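Local coordinates for protein peptidoglycan glycosyltransferase (Eggerthella lenta, PDB 4MNR) that belongs to the penicillin-binding protein family and pairs an N-terminal dimerisation-type domain with a transpeptidase domain of the beta-lactamase clan, at residues A59-G64 and P149-A154; A332-I337 and V366-A371. All coordinates share one frame; numbering follows the deposited sequence.

Contact 1 of 2, residues A59-G64 and P149-A154; sequences ASHVVG and PTYNAA
Ser-60 and Tyr-151 form the tight centre of this contact. The hydroxyl OG of Ser-60 donates to the backbone O of Tyr-151 at 2.6 Å, meeting the carbonyl almost end-on, with a C=O...donor angle of 162°. With OG anti to its own carbonyl carbon, Ser-60 reaches this oxygen while its CB sits over one face of the Tyr-151 ring, 4.1 Å from the centroid, a CH-pi contact. The same serine therefore touches both the carbonyl and one ring face of Tyr-151, and a chi1 of 60° sets CG between N and C, folding the ring back over its own main chain. The edge of that ring turns to His-61: CE1 of Tyr-151 stands over one imidazole face, 3.8 Å from NE2 of His-61, and planes at 84° make the pair T-shaped. His-61 NE2 is hydrogen-bonded to the backbone O of Thr-171, which would help hold the ring's rotation. In the fold, helix 60-63, in the N-terminal dimerisation-type region, is held against the loop leaving strand 142-148, an outermost strand of the transpeptidase sheet; Val-63 also touches Leu-38 and Ala-39 of strand 37-43 of the six-stranded mixed sheet. Packing thins toward the helix's C-terminal end, where Val-63 CG1 meets Ala-153 CB at 4.1 Å and water takes over. One water donates to Ser-60 O and hydrogen-bonds Tyr-151 OH at 2.6 Å; a second donates to both Gly-64 O and Ala-153 O, bridging two backbones that do not touch there.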
loop_
_atom_site.group_PDB
_atom_site.type_symbol
_atom_site.label_atom_id
_atom_site.label_comp_id
_atom_site.label_asym_id
_atom_site.label_seq_id
_atom_site.Cartn_x
_atom_site.Cartn_y
_atom_site.Cartn_z
ATOM N N ALA A 59 -7.832 -10.015 -10.304
ATOM C CA ALA A 59 -8.243 -9.676 -8.944
ATOM C C ALA A 59 -8.685 -10.876 -8.092
ATOM O O ALA A 59 -9.596 -10.754 -7.285
ATOM C CB ALA A 59 -9.359 -8.609 -8.981
ATOM N N SER A 60 -8.023 -12.017 -8.256
ATOM C CA SER A 60 -8.447 -13.225 -7.553
ATOM C C SER A 60 -8.586 -13.073 -6.043
ATOM O O SER A 60 -9.570 -13.531 -5.462
ATOM C CB SER A 60 -7.506 -14.386 -7.860
ATOM O OG SER A 60 -7.632 -14.742 -9.215
ATOM N N HIS A 61 -7.599 -12.465 -5.400
ATOM C CA HIS A 61 -7.646 -12.361 -3.942
ATOM C C HIS A 61 -8.778 -11.468 -3.487
ATOM O O HIS A 61 -9.383 -11.706 -2.446
ATOM C CB HIS A 61 -6.326 -11.832 -3.399
ATOM C CG HIS A 61 -5.171 -12.727 -3.696
ATOM N ND1 HIS A 61 -4.478 -12.670 -4.884
ATOM C CD2 HIS A 61 -4.606 -13.722 -2.972
ATOM C CE1 HIS A 61 -3.529 -13.590 -4.876
ATOM N NE2 HIS A 61 -3.582 -14.238 -3.728
ATOM N N VAL A 62 -9.049 -10.425 -4.267
ATOM C CA VAL A 62 -10.126 -9.493 -3.953
ATOM C C VAL A 62 -11.507 -10.140 -4.114
ATOM O O VAL A 62 -12.351 -10.047 -3.211
ATOM C CB VAL A 62 -10.042 -8.226 -4.824
ATOM C CG1 VAL A 62 -11.333 -7.425 -4.738
ATOM C CG2 VAL A 62 -8.864 -7.355 -4.390
ATOM N N VAL A 63 -11.725 -10.820 -5.238
ATOM C CA VAL A 63 -13.031 -11.417 -5.509
ATOM C C VAL A 63 -13.351 -12.511 -4.489
ATOM O O VAL A 63 -14.459 -12.574 -3.949
ATOM C CB VAL A 63 -13.175 -11.921 -6.985
ATOM C CG1 VAL A 63 -12.181 -13.012 -7.314
ATOM C CG2 VAL A 63 -14.602 -12.430 -7.253
ATOM N N GLY A 64 -12.354 -13.328 -4.171
ATOM C CA GLY A 64 -12.538 -14.411 -3.233
ATOM C C GLY A 64 -13.328 -15.546 -3.852
ATOM O O GLY A 64 -13.504 -15.619 -5.068
ATOM N N PRO A 149 2.369 -14.434 -5.292
ATOM C CA PRO A 149 1.807 -15.241 -6.376
ATOM C C PRO A 149 0.293 -15.284 -6.355
ATOM O O PRO A 149 -0.350 -15.001 -5.339
ATOM C CB PRO A 149 2.363 -16.644 -6.100
ATOM C CG PRO A 149 3.525 -16.440 -5.217
ATOM C CD PRO A 149 3.183 -15.246 -4.378
ATOM N N THR A 150 -0.272 -15.615 -7.504
ATOM C CA THR A 150 -1.711 -15.621 -7.622
ATOM C C THR A 150 -2.191 -16.912 -8.272
ATOM O O THR A 150 -1.420 -17.871 -8.437
ATOM C CB THR A 150 -2.205 -14.352 -8.365
ATOM O OG1 THR A 150 -3.628 -14.242 -8.239
ATOM C CG2 THR A 150 -1.799 -14.395 -9.837
ATOM N N TYR A 151 -3.477 -16.943 -8.604
ATOM C CA TYR A 151 -4.131 -18.146 -9.085
ATOM C C TYR A 151 -5.390 -17.762 -9.841
ATOM O O TYR A 151 -5.898 -16.641 -9.703
ATOM C CB TYR A 151 -4.507 -19.063 -7.909
ATOM C CG TYR A 151 -5.461 -18.421 -6.907
ATOM C CD1 TYR A 151 -5.006 -17.507 -5.975
ATOM C CD2 TYR A 151 -6.809 -18.752 -6.894
ATOM C CE1 TYR A 151 -5.857 -16.922 -5.065
ATOM C CE2 TYR A 151 -7.677 -18.168 -5.987
ATOM C CZ TYR A 151 -7.196 -17.261 -5.074
ATOM O OH TYR A 151 -8.053 -16.684 -4.168
ATOM N N ASN A 152 -5.889 -18.680 -10.658
ATOM C CA ASN A 152 -7.189 -18.467 -11.290
ATOM C C ASN A 152 -8.281 -18.640 -10.253
ATOM O O ASN A 152 -8.343 -19.683 -9.592
ATOM C CB ASN A 152 -7.407 -19.479 -12.410
ATOM C CG ASN A 152 -6.460 -19.279 -13.557
ATOM O OD1 ASN A 152 -6.054 -18.154 -13.855
ATOM N ND2 ASN A 152 -6.093 -20.373 -14.212
ATOM N N ALA A 153 -9.143 -17.636 -10.134
ATOM C CA ALA A 153 -10.235 -17.648 -9.161
ATOM C C ALA A 153 -11.074 -18.910 -9.246
ATOM O O ALA A 153 -11.503 -19.434 -8.217
ATOM C CB ALA A 153 -11.120 -16.402 -9.318
ATOM N N ALA A 154 -11.285 -19.409 -10.464
ATOM C CA ALA A 154 -12.101 -20.598 -10.671
ATOM C C ALA A 154 -11.511 -21.814 -9.966
ATOM O O ALA A 154 -12.241 -22.721 -9.566
ATOM C CB ALA A 154 -12.274 -20.884 -12.165
HETATM O O HOH W 1 -10.353 -16.225 -5.288
HETATM O O HOH W 2 -12.141 -17.618 -6.244
#

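Contact 2 of 2, residues A332-I337 and V366-A371; sequences ANDGVI and VSKTTA
Gly-335, at the third position of a type I' turn (Asn-333 to Val-336), meets the backbone of Val-366, where a weak bond from Val-366 N to Gly-335 O (3.5 Å, 160° at the hydrogen) is joined by a CA-H...O contact of 3.3 Å from Gly-335 CA to Val-366 O. Having no side chain, Gly-335 can bring its CA this close to Val-366 O, and its backbone angles (phi 96°, psi near zero) suit glycine. Ala-371 CB presses on the turn's peptide, 3.4 Å from Gly-335 N. Beside it, Asp-334 and Lys-368 lie alongside each other, pointing the same way. Lys-368 is extended until its last torsion, which lays CG and CE alongside the carboxylate, with CE 3.5 Å from Asp-334 OD1. The bend at chi4 (-53°) places NZ 3.9 Å from Asp-334 OD1, a long salt bridge; the closest side-chain approaches are from CE and CG, not from NZ. A water donating to Asp-334 OD1 and Lys-368 O joins the carboxylate to the main chain of Lys-368. Within the helix start, Ser-367 OG caps by accepting from Thr-370 N at 3.0 Å. The turn connects helix 321-332 to strand 336-338, which pairs antiparallel with strand 361-364; helix 368-384 begins just after that partner strand, and Val-366 packs on Ala-193 and Glu-197 of helix 188-197.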
loop_
_atom_site.group_PDB
_atom_site.type_symbol
_atom_site.label_atom_id
_atom_site.label_comp_id
_atom_site.label_asym_id
_atom_site.label_seq_id
_atom_site.Cartn_x
_atom_site.Cartn_y
_atom_site.Cartn_z
ATOM N N ALA A 332 -0.739 13.474 -1.969
ATOM C CA ALA A 332 -1.410 13.830 -3.209
ATOM C C ALA A 332 -2.643 14.734 -3.021
ATOM O O ALA A 332 -2.916 15.605 -3.844
ATOM C CB ALA A 332 -1.795 12.552 -3.962
ATOM N N ASN A 333 -3.370 14.531 -1.926
ATOM C CA ASN A 333 -4.687 15.138 -1.737
ATOM C C ASN A 333 -4.681 16.214 -0.659
ATOM O O ASN A 333 -5.565 16.242 0.189
ATOM C CB ASN A 333 -5.695 14.038 -1.373
ATOM C CG ASN A 333 -7.145 14.481 -1.475
ATOM O OD1 ASN A 333 -7.540 15.198 -2.402
ATOM N ND2 ASN A 333 -7.953 14.034 -0.529
ATOM N N ASP A 334 -3.673 17.091 -0.691
ATOM C CA ASP A 334 -3.656 18.261 0.189
ATOM C C ASP A 334 -3.685 17.884 1.678
ATOM O O ASP A 334 -4.230 18.622 2.509
ATOM C CB ASP A 334 -4.818 19.218 -0.144
ATOM C CG ASP A 334 -4.743 19.759 -1.564
ATOM O OD1 ASP A 334 -3.617 19.904 -2.094
ATOM O OD2 ASP A 334 -5.814 20.034 -2.155
ATOM N N GLY A 335 -3.116 16.724 1.999
ATOM C CA GLY A 335 -2.943 16.315 3.381
ATOM C C GLY A 335 -4.044 15.408 3.901
ATOM O O GLY A 335 -3.943 14.877 5.008
ATOM N N VAL A 336 -5.090 15.219 3.101
ATOM C CA VAL A 336 -6.272 14.486 3.561
ATOM C C VAL A 336 -6.251 13.068 3.046
ATOM O O VAL A 336 -6.088 12.840 1.850
ATOM C CB VAL A 336 -7.559 15.145 3.054
ATOM C CG1 VAL A 336 -8.778 14.365 3.511
ATOM C CG2 VAL A 336 -7.639 16.580 3.543
ATOM N N ILE A 337 -6.408 12.113 3.953
ATOM C CA ILE A 337 -6.582 10.724 3.553
ATOM C C ILE A 337 -8.069 10.407 3.462
ATOM O O ILE A 337 -8.788 10.493 4.460
ATOM C CB ILE A 337 -5.936 9.788 4.583
ATOM C CG1 ILE A 337 -4.428 10.068 4.665
ATOM C CG2 ILE A 337 -6.208 8.332 4.226
ATOM C CD1 ILE A 337 -3.683 9.215 5.709
ATOM N N VAL A 366 -1.653 15.855 7.431
ATOM C CA VAL A 366 -0.874 17.088 7.556
ATOM C C VAL A 366 -1.634 18.210 6.853
ATOM O O VAL A 366 -2.640 17.955 6.195
ATOM C CB VAL A 366 0.530 16.971 6.902
ATOM C CG1 VAL A 366 1.437 16.015 7.686
ATOM C CG2 VAL A 366 0.413 16.546 5.444
ATOM N N SER A 367 -1.159 19.442 6.996
ATOM C CA SER A 367 -1.799 20.578 6.324
ATOM C C SER A 367 -1.585 20.545 4.814
ATOM O O SER A 367 -0.672 19.884 4.312
ATOM C CB SER A 367 -1.261 21.904 6.860
ATOM O OG SER A 367 0.070 22.109 6.421
ATOM N N LYS A 368 -2.436 21.273 4.095
ATOM C CA LYS A 368 -2.279 21.400 2.656
ATOM C C LYS A 368 -0.901 21.967 2.298
ATOM O O LYS A 368 -0.245 21.487 1.367
ATOM C CB LYS A 368 -3.389 22.268 2.052
ATOM C CG LYS A 368 -3.237 22.459 0.556
ATOM C CD LYS A 368 -4.420 23.240 -0.040
ATOM C CE LYS A 368 -4.342 23.288 -1.562
ATOM N NZ LYS A 368 -3.034 23.804 -2.051
ATOM N N THR A 369 -0.449 22.965 3.053
ATOM C CA THR A 369 0.876 23.533 2.816
ATOM C C THR A 369 1.971 22.484 2.988
ATOM O O THR A 369 2.892 22.385 2.166
ATOM C CB THR A 369 1.146 24.732 3.741
ATOM O OG1 THR A 369 0.199 25.769 3.457
ATOM C CG2 THR A 369 2.555 25.283 3.530
ATOM N N THR A 370 1.873 21.695 4.053
ATOM C CA THR A 370 2.879 20.668 4.293
ATOM C C THR A 370 2.880 19.617 3.185
ATOM O O THR A 370 3.940 19.239 2.674
ATOM C CB THR A 370 2.646 19.977 5.636
ATOM O OG1 THR A 370 2.849 20.928 6.686
ATOM C CG2 THR A 370 3.612 18.815 5.805
ATOM N N ALA A 371 1.688 19.166 2.795
ATOM C CA ALA A 371 1.566 18.165 1.738
ATOM C C ALA A 371 2.237 18.658 0.459
ATOM O O ALA A 371 2.940 17.911 -0.204
ATOM C CB ALA A 371 0.098 17.850 1.457
HETATM O O HOH W 3 -1.011 20.256 -1.463
#

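Overall arrangement
From the N terminus, the chain forms helix 60-63 early, after strand 49-52, and runs 84 residues through helices and strands before 149-154 returns to close contact 1. Contact 2 opens much later, at the end of helix 321-332, and closes a shorter excursion of 28 residues, all strand or loop, when 366-371 starts helix 368-384. The two are therefore in series, neither nested nor crossing. Contact 1 joins helix 60-63 to the loop between strand 142-148 and helix 156-165, whereas contact 2 joins the turn after helix 321-332 to the start of helix 368-384. Their centres are 34 Å apart, on opposite sides of the chain's centre, and their nearest atoms stay about 18 Å apart.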